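Local coordinates for protein putative enoyl-CoA hydratase (Streptomyces avermitilis, PDB 3GKB) that is of unknown function but, as a member of the crotonase family, probably acts as an enoyl-CoA hydratase or isomerase, at residues D203-A206 against R207-A211. Residues are numbered along the deposited sequence; the frame is centred on the assembly and turned at random.
Sequences DRVA and RNIAA
Asn208 sits one helical turn beyond Arg204, and its side chain can be followed atom by atom along that neighbour. Its CB lies 3.2 Å from Arg204 O, the carbonyl that also accepts a hydrogen bond from Asn208 N at 2.9 Å, with an N-H...O angle of 157°. CG, kept beside its own backbone N by a chi1 of -78°, stays close to the same oxygen. The whole amide remains near Arg204 O, OD1 a little the nearer and without a donor to offer it, and ND2 also meets the arginine chain, 3.7 Å from Arg204 CG. The same ND2 lies at the edge of the Arg204 guanidinium, near its plane, 3.8 Å from Arg204 NH1; with the two planes 63° apart and both groups donors, this is contact without a bond. The polar end of Arg204 is directed elsewhere: NH1 forms a salt bridge with Asp176 of the second subunit, and Tyr201 supplies a cation-pi partner.

On the buried side, Val205 and Ile209 run side by side, CG1 of Val205 meeting CD1 of Ile209 at 3.8 Å. Asp203 and Arg207 likewise point the same way, but their charges do not touch: OD1 of Asp203 is 5.3 Å from NH2 of Arg207. Bonds from residue i+4 to residue i, such as Ala210 N to Ala206 O at 2.9 Å, identify regular alpha-helix.

This is the C-terminal part of helix 195-210, laid against the main sheet: Ala206 and Ile209 pack on strands 55-60 and 108-113, Val205 on Ile110 of the latter, Ala210 on Val55 and Val19, and Val205 and Ile209 also meet Thr174 and Leu173 of the second subunit.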
ATOM      1  N   ASP B 203      23.605 -10.254   2.194  1.00 17.28           N
ATOM      2  CA  ASP B 203      24.359 -11.120   3.102  1.00 18.61           C
ATOM      3  C   ASP B 203      24.208 -10.698   4.581  1.00 17.74           C
ATOM      4  O   ASP B 203      23.996 -11.545   5.464  1.00 17.46           O
ATOM      5  CB  ASP B 203      25.820 -11.172   2.677  1.00 19.09           C
ATOM      6  CG  ASP B 203      26.636 -12.119   3.539  1.00 25.75           C
ATOM      7  OD1 ASP B 203      26.382 -13.345   3.515  1.00 28.31           O
ATOM      8  OD2 ASP B 203      27.514 -11.617   4.276  1.00 32.12           O
ATOM      9  N   ARG B 204      24.303  -9.400   4.840  1.00 17.37           N
ATOM     10  CA  ARG B 204      24.100  -8.866   6.180  1.00 18.79           C
ATOM     11  C   ARG B 204      22.708  -9.159   6.730  1.00 17.85           C
ATOM     12  O   ARG B 204      22.583  -9.601   7.878  1.00 17.41           O
ATOM     13  CB  ARG B 204      24.334  -7.356   6.222  1.00 19.40           C
ATOM     14  CG  ARG B 204      24.108  -6.749   7.603  1.00 23.97           C
ATOM     15  CD  ARG B 204      24.402  -5.250   7.684  1.00 30.07           C
ATOM     16  NE  ARG B 204      23.461  -4.448   6.903  1.00 35.89           N
ATOM     17  CZ  ARG B 204      22.197  -4.154   7.260  1.00 38.18           C
ATOM     18  NH1 ARG B 204      21.678  -4.567   8.406  1.00 36.76           N
ATOM     19  NH2 ARG B 204      21.445  -3.422   6.449  1.00 42.50           N
ATOM     20  N   VAL B 205      21.671  -8.904   5.925  1.00 16.94           N
ATOM     21  CA  VAL B 205      20.282  -9.155   6.355  1.00 17.08           C
ATOM     22  C   VAL B 205      20.124 -10.650   6.672  1.00 16.62           C
ATOM     23  O   VAL B 205      19.607 -11.010   7.718  1.00 16.76           O
ATOM     24  CB  VAL B 205      19.264  -8.720   5.280  1.00 17.21           C
ATOM     25  CG1 VAL B 205      17.881  -9.346   5.525  1.00 17.29           C
ATOM     26  CG2 VAL B 205      19.193  -7.160   5.213  1.00 17.92           C
ATOM     27  N   ALA B 206      20.588 -11.516   5.773  1.00 16.49           N
ATOM     28  CA  ALA B 206      20.446 -12.972   5.950  1.00 15.75           C
ATOM     29  C   ALA B 206      21.145 -13.478   7.218  1.00 16.66           C
ATOM     30  O   ALA B 206      20.571 -14.242   7.985  1.00 15.93           O
ATOM     31  CB  ALA B 206      20.937 -13.746   4.696  1.00 15.66           C
ATOM     32  N   ARG B 207      22.369 -13.036   7.428  1.00 17.15           N
ATOM     33  CA  ARG B 207      23.152 -13.455   8.578  1.00 18.14           C
ATOM     34  C   ARG B 207      22.589 -12.900   9.859  1.00 17.28           C
ATOM     35  O   ARG B 207      22.530 -13.621  10.839  1.00 17.55           O
ATOM     36  CB  ARG B 207      24.634 -13.102   8.411  1.00 18.39           C
ATOM     37  CG  ARG B 207      25.313 -13.956   7.304  1.00 21.01           C
ATOM     38  CD  ARG B 207      25.362 -15.489   7.574  1.00 23.80           C
ATOM     39  NE  ARG B 207      26.115 -15.769   8.796  1.00 27.21           N
ATOM     40  CZ  ARG B 207      27.443 -15.907   8.874  1.00 29.26           C
ATOM     41  NH1 ARG B 207      28.002 -16.133  10.056  1.00 27.34           N
ATOM     42  NH2 ARG B 207      28.216 -15.830   7.782  1.00 30.34           N
ATOM     43  N   ASN B 208      22.109 -11.656   9.834  1.00 16.61           N
ATOM     44  CA  ASN B 208      21.478 -11.051  11.024  1.00 17.44           C
ATOM     45  C   ASN B 208      20.187 -11.757  11.431  1.00 17.64           C
ATOM     46  O   ASN B 208      19.941 -11.961  12.620  1.00 17.56           O
ATOM     47  CB  ASN B 208      21.222  -9.549  10.820  1.00 17.33           C
ATOM     48  CG  ASN B 208      22.478  -8.701  10.978  1.00 19.80           C
ATOM     49  OD1 ASN B 208      23.557  -9.223  11.218  1.00 21.01           O
ATOM     50  ND2 ASN B 208      22.335  -7.380  10.838  1.00 20.08           N
ATOM     51  N   ILE B 209      19.380 -12.157  10.445  1.00 16.26           N
ATOM     52  CA  ILE B 209      18.191 -12.919  10.718  1.00 15.47           C
ATOM     53  C   ILE B 209      18.537 -14.315  11.216  1.00 14.98           C
ATOM     54  O   ILE B 209      17.920 -14.798  12.174  1.00 15.27           O
ATOM     55  CB  ILE B 209      17.201 -12.940   9.512  1.00 15.55           C
ATOM     56  CG1 ILE B 209      16.699 -11.506   9.233  1.00 15.17           C
ATOM     57  CG2 ILE B 209      16.039 -13.914   9.786  1.00 13.03           C
ATOM     58  CD1 ILE B 209      15.830 -11.334   7.959  1.00 13.88           C
ATOM     59  N   ALA B 210      19.514 -14.970  10.586  1.00 15.40           N
ATOM     60  CA  ALA B 210      19.919 -16.317  11.032  1.00 15.41           C
ATOM     61  C   ALA B 210      20.524 -16.294  12.450  1.00 16.53           C
ATOM     62  O   ALA B 210      20.422 -17.274  13.173  1.00 17.55           O
ATOM     63  CB  ALA B 210      20.899 -16.949  10.040  1.00 16.00           C
ATOM     64  N   ALA B 211      21.117 -15.176  12.849  1.00 17.40           N
ATOM     65  CA  ALA B 211      21.705 -15.049  14.202  1.00 18.25           C
ATOM     66  C   ALA B 211      20.696 -14.836  15.304  1.00 18.51           C
ATOM     67  O   ALA B 211      21.062 -14.917  16.453  1.00 18.61           O
ATOM     68  CB  ALA B 211      22.712 -13.949  14.238  1.00 19.26           C
TER